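Local coordinates for conserved hypothetical protein (Sulfolobus solfataricus, PDB 2FNA) that binds ADP and magnesium and, as an archaeal AAA+ ATPase, probably hydrolyses ATP, at residues Pro57-Asp62 against Val139-Asp144. Residues are numbered along the deposited sequence; the frame is centred on the assembly and turned at random.
Sequences PYIYLD and VIIVLD. With EDO (1,2-ethanediol), chain E.
Tyr-60 and Asp-144 meet through a hydrogen bond in which the phenol OH donates to Asp-144 OD2 over 2.6 Å, approaching from above the carboxylate plane, which is turned 74° from the ring. CG of Tyr-60 lies anti to the backbone N, beside the carbonyl carbon (chi1 -160°), and the end of the side chain comes nearer strand 139-144. There Val-142 CG1 sits beneath the centre of one ring face in a CH-pi contact, 3.8 Å from the ring centroid. The same carboxylate is gripped again by Ser-44 OG at OD2 and Ser-176 OG at OD1, so both oxygens are satisfied. Asp-62 OD1 comes within 4.3 Å of Asp-144 OD2, a like-charge approach; a water donates to Asp-62 OD1 and to Asp-144 O.

Five backbone hydrogen bonds join the two strands in parallel register, from Ile-140 N to Pro-57 O at one end to Asp-144 N to Leu-61 O at the other. Strand 58-62 is one of the two edge strands of the five-stranded parallel sheet (58-62, 139-144, 171-177, 32-37, 202-206) of a P-loop ATPase domain, the 5-1-4-3-2 order of AAA+ ATPases. Strand 139-144 lies inside it, bonded on its far side to strand 171-177. Asp-144, C-terminal in its strand near the bound magnesium ion and Ser-44 of the probable Walker A loop, occupies the place expected of a Walker B aspartate.

Apolar contacts line both faces. Leu-61 and Leu-143 lie side by side, pointing the same way, CD1 of the former 3.6 Å from CD2 of the latter; Ile-59 CB meets Ile-141 CD1, and helix 74-91 packs on Ile-59 and Leu-61. On the Tyr-60 face, Tyr-58 CB rests 4.0 Å from Ile-140 CB, and helix 43-54 touches both tyrosines. C1 of an ethanediol, probably from the crystallisation liquor, covers one Tyr-58 ring face toward the rim; the molecule's O2 accepts from Tyr-58 N.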
loop_
_atom_site.group_PDB
_atom_site.type_symbol
_atom_site.label_atom_id
_atom_site.label_comp_id
_atom_site.label_asym_id
_atom_site.label_seq_id
_atom_site.Cartn_x
_atom_site.Cartn_y
_atom_site.Cartn_z
ATOM N N PRO A 57 7.258 20.608 -2.964
ATOM C CA PRO A 57 7.740 20.150 -1.676
ATOM C C PRO A 57 6.838 19.034 -1.158
ATOM O O PRO A 57 5.640 19.002 -1.451
ATOM C CB PRO A 57 7.624 21.372 -0.775
ATOM C CG PRO A 57 6.882 22.389 -1.539
ATOM C CD PRO A 57 6.878 22.033 -2.962
ATOM N N TYR A 58 7.413 18.111 -0.415
ATOM C CA TYR A 58 6.647 16.990 0.074
ATOM C C TYR A 58 7.285 16.385 1.317
ATOM O O TYR A 58 8.482 16.609 1.620
ATOM C CB TYR A 58 6.497 15.930 -1.022
ATOM C CG TYR A 58 7.790 15.217 -1.372
ATOM C CD1 TYR A 58 8.666 15.737 -2.339
ATOM C CD2 TYR A 58 8.150 14.037 -0.729
ATOM C CE1 TYR A 58 9.879 15.085 -2.660
ATOM C CE2 TYR A 58 9.367 13.383 -1.038
ATOM C CZ TYR A 58 10.208 13.908 -2.007
ATOM O OH TYR A 58 11.375 13.251 -2.300
ATOM N N ILE A 59 6.428 15.667 2.045
ATOM C CA ILE A 59 6.760 14.853 3.196
ATOM C C ILE A 59 6.331 13.438 2.805
ATOM O O ILE A 59 5.199 13.237 2.408
ATOM C CB ILE A 59 5.919 15.317 4.425
ATOM C CG1 ILE A 59 6.466 16.634 4.991
ATOM C CG2 ILE A 59 5.814 14.217 5.495
ATOM C CD1 ILE A 59 7.820 16.535 5.625
ATOM N N TYR A 60 7.230 12.470 2.885
ATOM C CA TYR A 60 6.899 11.108 2.498
ATOM C C TYR A 60 6.956 10.163 3.676
ATOM O O TYR A 60 8.036 9.802 4.109
ATOM C CB TYR A 60 7.868 10.630 1.423
ATOM C CG TYR A 60 7.370 9.467 0.630
ATOM C CD1 TYR A 60 7.197 8.206 1.220
ATOM C CD2 TYR A 60 7.044 9.619 -0.716
ATOM C CE1 TYR A 60 6.727 7.143 0.474
ATOM C CE2 TYR A 60 6.597 8.560 -1.464
ATOM C CZ TYR A 60 6.430 7.333 -0.863
ATOM O OH TYR A 60 5.982 6.269 -1.603
ATOM N N LEU A 61 5.801 9.750 4.193
ATOM C CA LEU A 61 5.768 8.765 5.283
ATOM C C LEU A 61 5.592 7.343 4.744
ATOM O O LEU A 61 4.511 6.966 4.282
ATOM C CB LEU A 61 4.677 9.092 6.301
ATOM C CG LEU A 61 4.796 10.436 7.033
ATOM C CD1 LEU A 61 3.780 10.527 8.179
ATOM C CD2 LEU A 61 6.193 10.622 7.596
ATOM N N ASP A 62 6.685 6.579 4.798
ATOM C CA ASP A 62 6.721 5.186 4.379
ATOM C C ASP A 62 6.343 4.276 5.568
ATOM O O ASP A 62 7.156 3.971 6.433
ATOM C CB ASP A 62 8.101 4.877 3.822
ATOM C CG ASP A 62 8.181 3.526 3.189
ATOM O OD1 ASP A 62 7.136 2.987 2.785
ATOM O OD2 ASP A 62 9.305 2.998 3.097
ATOM N N VAL A 139 1.955 21.690 -0.885
ATOM C CA VAL A 139 2.880 20.767 -0.220
ATOM C C VAL A 139 2.131 19.454 -0.135
ATOM O O VAL A 139 0.976 19.434 0.259
ATOM C CB VAL A 139 3.226 21.219 1.202
ATOM C CG1 VAL A 139 4.143 20.218 1.876
ATOM C CG2 VAL A 139 3.829 22.650 1.190
ATOM N N ILE A 140 2.805 18.381 -0.514
ATOM C CA ILE A 140 2.203 17.078 -0.597
ATOM C C ILE A 140 2.605 16.304 0.630
ATOM O O ILE A 140 3.788 16.268 1.008
ATOM C CB ILE A 140 2.641 16.359 -1.869
ATOM C CG1 ILE A 140 2.267 17.221 -3.080
ATOM C CG2 ILE A 140 2.049 14.944 -1.923
ATOM C CD1 ILE A 140 2.807 16.730 -4.365
ATOM N N ILE A 141 1.611 15.697 1.260
ATOM C CA ILE A 141 1.825 14.853 2.407
ATOM C C ILE A 141 1.450 13.446 1.981
ATOM O O ILE A 141 0.279 13.163 1.684
ATOM C CB ILE A 141 0.975 15.229 3.617
ATOM C CG1 ILE A 141 1.050 16.722 3.918
ATOM C CG2 ILE A 141 1.410 14.391 4.819
ATOM C CD1 ILE A 141 2.262 17.174 4.652
ATOM N N VAL A 142 2.460 12.584 1.929
ATOM C CA VAL A 142 2.280 11.215 1.507
ATOM C C VAL A 142 2.248 10.328 2.711
ATOM O O VAL A 142 3.191 10.322 3.531
ATOM C CB VAL A 142 3.421 10.755 0.557
ATOM C CG1 VAL A 142 3.216 9.349 0.107
ATOM C CG2 VAL A 142 3.523 11.686 -0.637
ATOM N N LEU A 143 1.168 9.557 2.788
ATOM C CA LEU A 143 1.010 8.516 3.774
ATOM C C LEU A 143 0.920 7.235 3.001
ATOM O O LEU A 143 -0.156 6.829 2.586
ATOM C CB LEU A 143 -0.261 8.751 4.586
ATOM C CG LEU A 143 -0.386 10.110 5.287
ATOM C CD1 LEU A 143 -1.675 10.198 6.032
ATOM C CD2 LEU A 143 0.758 10.351 6.223
ATOM N N ASP A 144 2.073 6.621 2.774
ATOM C CA ASP A 144 2.148 5.442 1.946
ATOM C C ASP A 144 1.909 4.222 2.839
ATOM O O ASP A 144 2.716 3.892 3.703
ATOM C CB ASP A 144 3.495 5.402 1.232
ATOM C CG ASP A 144 3.562 4.381 0.084
ATOM O OD1 ASP A 144 2.563 3.694 -0.214
ATOM O OD2 ASP A 144 4.667 4.267 -0.523
HETATM C C1 EDO E . 11.417 16.268 0.036
HETATM O O1 EDO E . 12.227 15.428 0.868
HETATM C C2 EDO E . 11.322 17.674 0.614
HETATM O O2 EDO E . 10.423 18.462 -0.190
HETATM O O HOH W 1 4.672 2.283 2.524
#